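Local coordinates for protein colicin-D (Escherichia coli, PDB 5ZNM) that kills closely related bacteria as a toxin that inhibits protein synthesis, this piece comprising its central domain and C-terminal tRNase domain, at residues E325-L328 with D332-E335; K297-A302 with R314-K319; A47-N52 with P230-H235. All blocks are in the same frame, centred on the assembly; numbering follows the deposited sequence.

Contact 1. Residues E325-L328 with D332-E335; sequences EEHL and DTVE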
# COMPACT_ATOMS: atom_id res chain seq x y z
N GLU A 325 -17.18 5.64 35.08
CA GLU A 325 -17.71 4.36 34.59
C GLU A 325 -18.64 3.71 35.60
O GLU A 325 -19.66 3.13 35.22
CB GLU A 325 -16.57 3.41 34.22
CG GLU A 325 -15.94 3.75 32.88
CD GLU A 325 -16.84 3.40 31.70
OE1 GLU A 325 -17.27 2.23 31.59
OE2 GLU A 325 -17.16 4.30 30.90
N GLU A 326 -18.30 3.77 36.90
CA GLU A 326 -19.19 3.20 37.92
C GLU A 326 -20.54 3.91 37.94
O GLU A 326 -21.59 3.27 38.12
CB GLU A 326 -18.53 3.28 39.31
CG GLU A 326 -17.33 2.32 39.49
CD GLU A 326 -16.59 2.49 40.83
OE1 GLU A 326 -17.11 3.19 41.73
OE2 GLU A 326 -15.47 1.94 40.97
N HIS A 327 -20.54 5.24 37.79
CA HIS A 327 -21.78 6.00 37.69
C HIS A 327 -22.59 5.56 36.47
O HIS A 327 -23.80 5.30 36.58
CB HIS A 327 -21.45 7.51 37.59
CG HIS A 327 -22.61 8.37 37.22
ND1 HIS A 327 -23.47 8.91 38.15
CD2 HIS A 327 -23.03 8.82 36.01
CE1 HIS A 327 -24.38 9.65 37.53
NE2 HIS A 327 -24.14 9.61 36.24
N LEU A 328 -21.94 5.45 35.31
CA LEU A 328 -22.68 5.08 34.11
C LEU A 328 -23.16 3.64 34.14
O LEU A 328 -24.12 3.31 33.43
CB LEU A 328 -21.82 5.30 32.87
CG LEU A 328 -21.49 6.75 32.53
CD1 LEU A 328 -20.48 6.76 31.40
CD2 LEU A 328 -22.75 7.56 32.16
N ASP A 332 -29.27 2.24 38.79
CA ASP A 332 -30.21 3.34 38.99
C ASP A 332 -29.83 4.61 38.25
O ASP A 332 -30.59 5.57 38.30
CB ASP A 332 -30.37 3.68 40.47
CG ASP A 332 -30.77 2.48 41.30
OD1 ASP A 332 -31.62 1.70 40.84
OD2 ASP A 332 -30.21 2.32 42.40
N THR A 333 -28.70 4.64 37.54
CA THR A 333 -28.40 5.81 36.72
C THR A 333 -29.23 5.75 35.45
O THR A 333 -29.31 4.71 34.80
CB THR A 333 -26.92 5.87 36.36
OG1 THR A 333 -26.15 6.11 37.55
CG2 THR A 333 -26.65 6.98 35.35
N VAL A 334 -29.85 6.88 35.09
CA VAL A 334 -30.79 6.94 33.98
C VAL A 334 -30.43 8.11 33.08
O VAL A 334 -29.85 9.11 33.53
CB VAL A 334 -32.25 7.10 34.48
CG1 VAL A 334 -32.68 5.87 35.28
CG2 VAL A 334 -32.38 8.40 35.32
N GLU A 335 -30.78 7.98 31.79
CA GLU A 335 -30.68 9.13 30.90
C GLU A 335 -31.76 10.14 31.27
O GLU A 335 -32.93 9.78 31.42
CB GLU A 335 -30.86 8.70 29.44
CG GLU A 335 -30.75 9.87 28.48
CD GLU A 335 -31.06 9.49 27.05
OE1 GLU A 335 -31.17 8.28 26.76
OE2 GLU A 335 -31.19 10.41 26.21
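T333 meets H327 with both branches of its side chain at once: the hydroxyl takes a backbone oxygen and the methyl lies on the imidazole. The polar half is the tight one. T333 OG1 donates to H327 O at 2.7 Å, with a C=O...donor angle of 146° and the donor tilted 25° from the carbonyl plane. The carbonyl belongs to the last turn of helix 314-329, so the bond ties the C-terminal part of that helix to the residue just ahead of strand 334-335, an edge strand of the antiparallel sheet 334-335/346-349/355-359/365-370 in the C-terminal tRNase domain. The apolar half is a CH-pi contact: T333 CG2 stands 4.1 Å from the centroid of the H327 ring, over the face, and of the ring atoms comes closest to H327 NE2, at 3.7 Å. With H327 CG anti to the backbone N (chi1 169°), the ring swings along the helix flank toward the threonine, and the two side chains cross at about a right angle.

Beyond this pair the contact quickly thins. H327 is buried, its ring also packing against N355 and V357 of the sheet, whereas V334 and E335 are exposed and meet nothing of 325-328.

H327 NE2 is hydrogen-bonded to Y348 O, which, with the methyl on its face, restrains the rotation of the ring; a carbonyl acceptor implies that NE2 carries a hydrogen. T333 OG1 has a second partner in N350 ND2. Since the hydroxyl gives its proton to H327 O, the amide of N350 must be the donor to it; the oxygen thus relays a bond from the 350 loop to the helix end.

Contact 2. Residues K297-A302 with R314-K319; sequences KKYKHA and RETLTK. With SO4 (sulfate ion), chain E; SO4 (sulfate ion), chain C.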
# COMPACT_ATOMS: atom_id res chain seq x y z
N LYS A 297 -8.64 17.97 32.45
CA LYS A 297 -9.41 19.22 32.42
C LYS A 297 -10.53 19.24 33.45
O LYS A 297 -10.86 20.29 34.00
CB LYS A 297 -10.01 19.45 31.03
CG LYS A 297 -9.26 20.40 30.14
CD LYS A 297 -10.20 21.03 29.13
CE LYS A 297 -10.64 20.03 28.08
NZ LYS A 297 -11.34 20.65 26.92
N LYS A 298 -11.20 18.10 33.65
CA LYS A 298 -12.40 18.08 34.48
C LYS A 298 -12.16 17.45 35.85
O LYS A 298 -13.13 17.20 36.59
CB LYS A 298 -13.52 17.34 33.74
CG LYS A 298 -13.85 17.93 32.35
CD LYS A 298 -14.27 19.41 32.47
CE LYS A 298 -14.68 20.02 31.12
NZ LYS A 298 -15.13 21.46 31.28
N TYR A 299 -10.91 17.20 36.21
CA TYR A 299 -10.60 16.58 37.49
C TYR A 299 -11.04 17.44 38.67
O TYR A 299 -11.22 16.92 39.78
CB TYR A 299 -9.11 16.27 37.58
CG TYR A 299 -8.76 15.46 38.80
CD1 TYR A 299 -8.98 14.09 38.83
CD2 TYR A 299 -8.22 16.06 39.94
CE1 TYR A 299 -8.68 13.34 39.94
CE2 TYR A 299 -7.92 15.32 41.07
CZ TYR A 299 -8.15 13.95 41.06
OH TYR A 299 -7.85 13.18 42.15
N LYS A 300 -11.25 18.74 38.44
CA LYS A 300 -11.80 19.63 39.45
C LYS A 300 -13.12 19.11 40.02
O LYS A 300 -13.47 19.47 41.15
CB LYS A 300 -12.00 21.02 38.84
CG LYS A 300 -12.95 21.02 37.65
CD LYS A 300 -13.15 22.43 37.05
CE LYS A 300 -13.93 22.36 35.72
NZ LYS A 300 -14.05 23.70 35.06
N HIS A 301 -13.85 18.30 39.27
CA HIS A 301 -15.11 17.74 39.74
C HIS A 301 -14.97 16.38 40.42
O HIS A 301 -15.98 15.81 40.83
CB HIS A 301 -16.09 17.58 38.57
CG HIS A 301 -16.42 18.87 37.88
ND1 HIS A 301 -17.07 19.91 38.52
CD2 HIS A 301 -16.19 19.30 36.61
CE1 HIS A 301 -17.23 20.91 37.67
NE2 HIS A 301 -16.70 20.57 36.52
N ALA A 302 -13.75 15.85 40.57
CA ALA A 302 -13.62 14.46 41.05
C ALA A 302 -14.12 14.30 42.48
O ALA A 302 -14.55 13.21 42.87
CB ALA A 302 -12.17 13.98 40.93
N ARG A 314 -1.40 9.66 36.92
CA ARG A 314 -2.06 8.54 36.25
C ARG A 314 -3.04 7.86 37.18
O ARG A 314 -4.16 7.53 36.79
CB ARG A 314 -1.04 7.52 35.74
CG ARG A 314 -1.71 6.25 35.18
CD ARG A 314 -0.83 5.51 34.16
NE ARG A 314 -0.47 6.35 33.01
CZ ARG A 314 -1.22 6.50 31.92
NH1 ARG A 314 -2.40 5.90 31.80
NH2 ARG A 314 -0.80 7.29 30.94
N GLU A 315 -2.61 7.65 38.42
CA GLU A 315 -3.41 6.98 39.42
C GLU A 315 -4.72 7.73 39.70
O GLU A 315 -5.80 7.13 39.72
CB GLU A 315 -2.55 6.86 40.68
CG GLU A 315 -3.14 6.21 41.84
CD GLU A 315 -2.12 6.07 42.96
OE1 GLU A 315 -1.25 5.19 42.86
OE2 GLU A 315 -2.17 6.87 43.92
N THR A 316 -4.65 9.04 39.90
CA THR A 316 -5.88 9.73 40.27
C THR A 316 -6.78 9.98 39.06
O THR A 316 -8.01 9.95 39.19
CB THR A 316 -5.57 11.05 40.99
OG1 THR A 316 -4.86 11.95 40.12
CG2 THR A 316 -4.72 10.77 42.21
N LEU A 317 -6.20 10.21 37.87
CA LEU A 317 -7.03 10.30 36.68
C LEU A 317 -7.70 8.97 36.36
O LEU A 317 -8.81 8.96 35.83
CB LEU A 317 -6.22 10.78 35.47
CG LEU A 317 -5.59 12.18 35.56
CD1 LEU A 317 -4.98 12.58 34.21
CD2 LEU A 317 -6.60 13.22 36.03
N THR A 318 -7.03 7.85 36.66
CA THR A 318 -7.67 6.54 36.51
C THR A 318 -8.79 6.37 37.53
O THR A 318 -9.85 5.81 37.20
CB THR A 318 -6.62 5.43 36.63
OG1 THR A 318 -5.63 5.60 35.59
CG2 THR A 318 -7.26 4.05 36.47
N LYS A 319 -8.61 6.86 38.76
CA LYS A 319 -9.72 6.87 39.73
C LYS A 319 -10.94 7.59 39.17
O LYS A 319 -12.07 7.10 39.26
CB LYS A 319 -9.29 7.54 41.04
CG LYS A 319 -8.43 6.72 41.98
CD LYS A 319 -8.40 7.44 43.37
CE LYS A 319 -7.43 6.74 44.32
NZ LYS A 319 -7.40 7.45 45.63
S SO4 E . -14.44 21.91 27.37
O1 SO4 E . -14.31 20.45 27.38
O2 SO4 E . -15.28 22.26 26.23
O3 SO4 E . -15.05 22.36 28.63
O4 SO4 E . -13.13 22.54 27.23
S SO4 C . -13.14 27.23 34.58
O1 SO4 C . -14.11 26.41 33.84
O2 SO4 C . -13.86 27.96 35.61
O3 SO4 C . -12.12 26.37 35.16
O4 SO4 C . -12.48 28.18 33.69
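Y299 drives its ring against helix 314-329, where T316 and L317 receive it. Its CG is anti to the backbone N (chi1 -173°), which turns the ring toward the helix, with A302 CB of the same 3-10 turn over one face, toward the rim.

Along the helix, R314 comes first, its guanidinium forming salt bridges with D283 and D255. T316 follows with the closest approach: T316 CB is 3.3 Å from Y299 OH, and T316 O is 3.5 Å from Y299 CE1. These are packing contacts, since the T316 hydroxyl bonds K311 O and the tyrosine hydroxyl bonds D309 O. L317 adds the apolar part, its CD2 lying 3.8 Å from Y299 CD1 in an oblique approach. T318 turns back into its own helix, OG1 donating to R314 O at 2.7 Å with the donor tilted 34° from the carbonyl plane; T318 N reaches the same oxygen from the opposite face of that plane. K319 reaches D309 through a salt bridge, so one aspartate holds Y299 by its backbone and K319 by its side chain.

On the 297-302 side, lysines gather round sulfates probably taken from the crystallisation liquor. K297 NZ lies 2.6 Å from O4 of one sulfate and K298 NZ 2.8 Å from O3 of the same ion, while K300 makes a weak bond to a second sulfate. The K297–K298 pair gripping one sulfate, with K300 weakly at another, lies at the end of helix 292-297 and in the loop leading to helix 314-329; by inference only, this is consistent with a surface that could meet the phosphates of tRNA in this tRNase domain.

Contact 3. Residues A47-N52 with P230-H235; sequences ALVLNN and PVTPVH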
# COMPACT_ATOMS: atom_id res chain seq x y z
N ALA A 47 -12.50 -6.93 19.44
CA ALA A 47 -11.33 -7.60 18.89
C ALA A 47 -10.37 -6.60 18.27
O ALA A 47 -10.79 -5.67 17.57
CB ALA A 47 -11.74 -8.64 17.85
N LEU A 48 -9.08 -6.78 18.54
CA LEU A 48 -8.01 -6.08 17.85
C LEU A 48 -7.22 -7.12 17.08
O LEU A 48 -6.73 -8.08 17.68
CB LEU A 48 -7.09 -5.35 18.82
CG LEU A 48 -7.56 -4.05 19.48
CD1 LEU A 48 -6.55 -3.71 20.57
CD2 LEU A 48 -7.63 -2.94 18.44
N VAL A 49 -7.09 -6.93 15.77
CA VAL A 49 -6.44 -7.92 14.92
C VAL A 49 -5.22 -7.30 14.25
O VAL A 49 -5.30 -6.20 13.68
CB VAL A 49 -7.41 -8.48 13.86
CG1 VAL A 49 -6.73 -9.59 13.02
CG2 VAL A 49 -8.69 -8.97 14.52
N LEU A 50 -4.10 -8.02 14.33
CA LEU A 50 -2.93 -7.82 13.49
C LEU A 50 -2.98 -8.79 12.32
O LEU A 50 -3.26 -9.98 12.49
CB LEU A 50 -1.64 -8.09 14.29
CG LEU A 50 -1.27 -7.12 15.40
CD1 LEU A 50 -0.31 -7.78 16.38
CD2 LEU A 50 -0.66 -5.87 14.77
N ASN A 51 -2.71 -8.29 11.12
CA ASN A 51 -2.57 -9.15 9.96
C ASN A 51 -1.09 -9.41 9.71
O ASN A 51 -0.26 -8.52 9.88
CB ASN A 51 -3.23 -8.53 8.73
CG ASN A 51 -4.73 -8.52 8.82
OD1 ASN A 51 -5.33 -9.34 9.54
ND2 ASN A 51 -5.37 -7.61 8.08
N ASN A 52 -0.75 -10.64 9.29
CA ASN A 52 0.63 -10.92 8.94
C ASN A 52 0.94 -10.61 7.47
O ASN A 52 1.72 -11.32 6.84
CB ASN A 52 0.99 -12.37 9.30
CG ASN A 52 1.37 -12.54 10.77
OD1 ASN A 52 1.71 -13.64 11.22
ND2 ASN A 52 1.31 -11.46 11.52
N PRO A 230 -9.34 -17.14 7.07
CA PRO A 230 -10.01 -16.10 7.87
C PRO A 230 -9.90 -14.77 7.15
O PRO A 230 -8.91 -14.47 6.49
CB PRO A 230 -9.23 -16.09 9.19
CG PRO A 230 -8.43 -17.36 9.19
CD PRO A 230 -8.14 -17.64 7.75
N VAL A 231 -10.94 -13.95 7.30
CA VAL A 231 -10.97 -12.64 6.67
C VAL A 231 -11.02 -11.60 7.79
O VAL A 231 -11.98 -11.55 8.56
CB VAL A 231 -12.15 -12.50 5.70
CG1 VAL A 231 -12.28 -11.06 5.22
CG2 VAL A 231 -11.89 -13.41 4.48
N THR A 232 -9.96 -10.82 7.90
CA THR A 232 -9.93 -9.75 8.90
C THR A 232 -10.88 -8.63 8.49
O THR A 232 -10.87 -8.23 7.31
CB THR A 232 -8.51 -9.22 9.04
OG1 THR A 232 -7.63 -10.30 9.35
CG2 THR A 232 -8.44 -8.16 10.15
N PRO A 233 -11.74 -8.14 9.39
CA PRO A 233 -12.61 -7.02 9.02
C PRO A 233 -11.78 -5.82 8.60
O PRO A 233 -10.79 -5.48 9.24
CB PRO A 233 -13.40 -6.74 10.31
CG PRO A 233 -13.41 -8.08 11.00
CD PRO A 233 -12.06 -8.68 10.72
N VAL A 234 -12.18 -5.20 7.50
CA VAL A 234 -11.40 -4.13 6.89
C VAL A 234 -11.96 -2.80 7.35
O VAL A 234 -13.17 -2.65 7.54
CB VAL A 234 -11.40 -4.26 5.36
CG1 VAL A 234 -10.73 -3.07 4.70
CG2 VAL A 234 -10.69 -5.55 4.97
N HIS A 235 -11.07 -1.83 7.57
CA HIS A 235 -11.50 -0.53 8.02
C HIS A 235 -12.43 0.12 7.00
O HIS A 235 -12.12 0.20 5.81
CB HIS A 235 -10.31 0.39 8.28
CG HIS A 235 -10.71 1.77 8.68
ND1 HIS A 235 -11.42 2.03 9.83
CD2 HIS A 235 -10.56 2.97 8.06
CE1 HIS A 235 -11.66 3.33 9.92
NE2 HIS A 235 -11.15 3.92 8.85
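The carboxamide of N51 meets T232 through its oxygen end: T232 OG1 sits beyond OD1, slightly off the amide plane, and T232 CB comes within 3.2 Å of N51 OD1. This is the meeting of strand 49-51, the outermost strand of a four-stranded mixed sheet in which it runs parallel to 207-212, with an irregular loop that crosses it. Alternation along the strand supplies the geometry: V49 and N51 point toward the loop, L50 points away.

T232 OG1 donates to N51 OD1 at 2.5 Å, a very short bond whose exact length is doubtful. The same hydroxyl is also bonded to N212 ND2. With the hydroxyl proton directed to N51 OD1, N212 ND2 would be the donor to OG1, so that the hydroxyl bridges two asparagines on neighbouring parallel strands. N51 CG lies anti to its carbonyl carbon (chi1 -71°), which brings the amide out to the loop. On the loop side, Q216 takes the backbone of T232 through OE1 and that of P230 through NE2, holding the chain on both sides of V231.

All three touching residues are buried. M42 packs on both V49 and T232, so helix 32-42 covers both the strand and the loop. Two residues further on, V234 packs on D72 of the second subunit. The methyl branch completes the contact, with T232 CG2 anti to the backbone N and meeting the valine tip to tip: CG2 of T232 lies 3.6 Å from V49 CG1.

Contact 3 comes first along the chain and lies in the central domain; contact 2 and then contact 1 follow in series within the tRNase domain. Contacts 1 and 2 share helix 314-329: contact 2 uses its first turns and contact 1 its last. The centres of contact 1 and contact 2 are about 18 Å apart and their nearest atoms about 6 Å apart. Contact 3 is far from both, its centre about 33 Å from that of contact 1 and about 34 Å from that of contact 2, and lies across the chain's centre from contact 2. One helix therefore connects the loop before it to the sheet after it in the tRNase domain, while strand 49-51 and its crossing loop belong to the central domain.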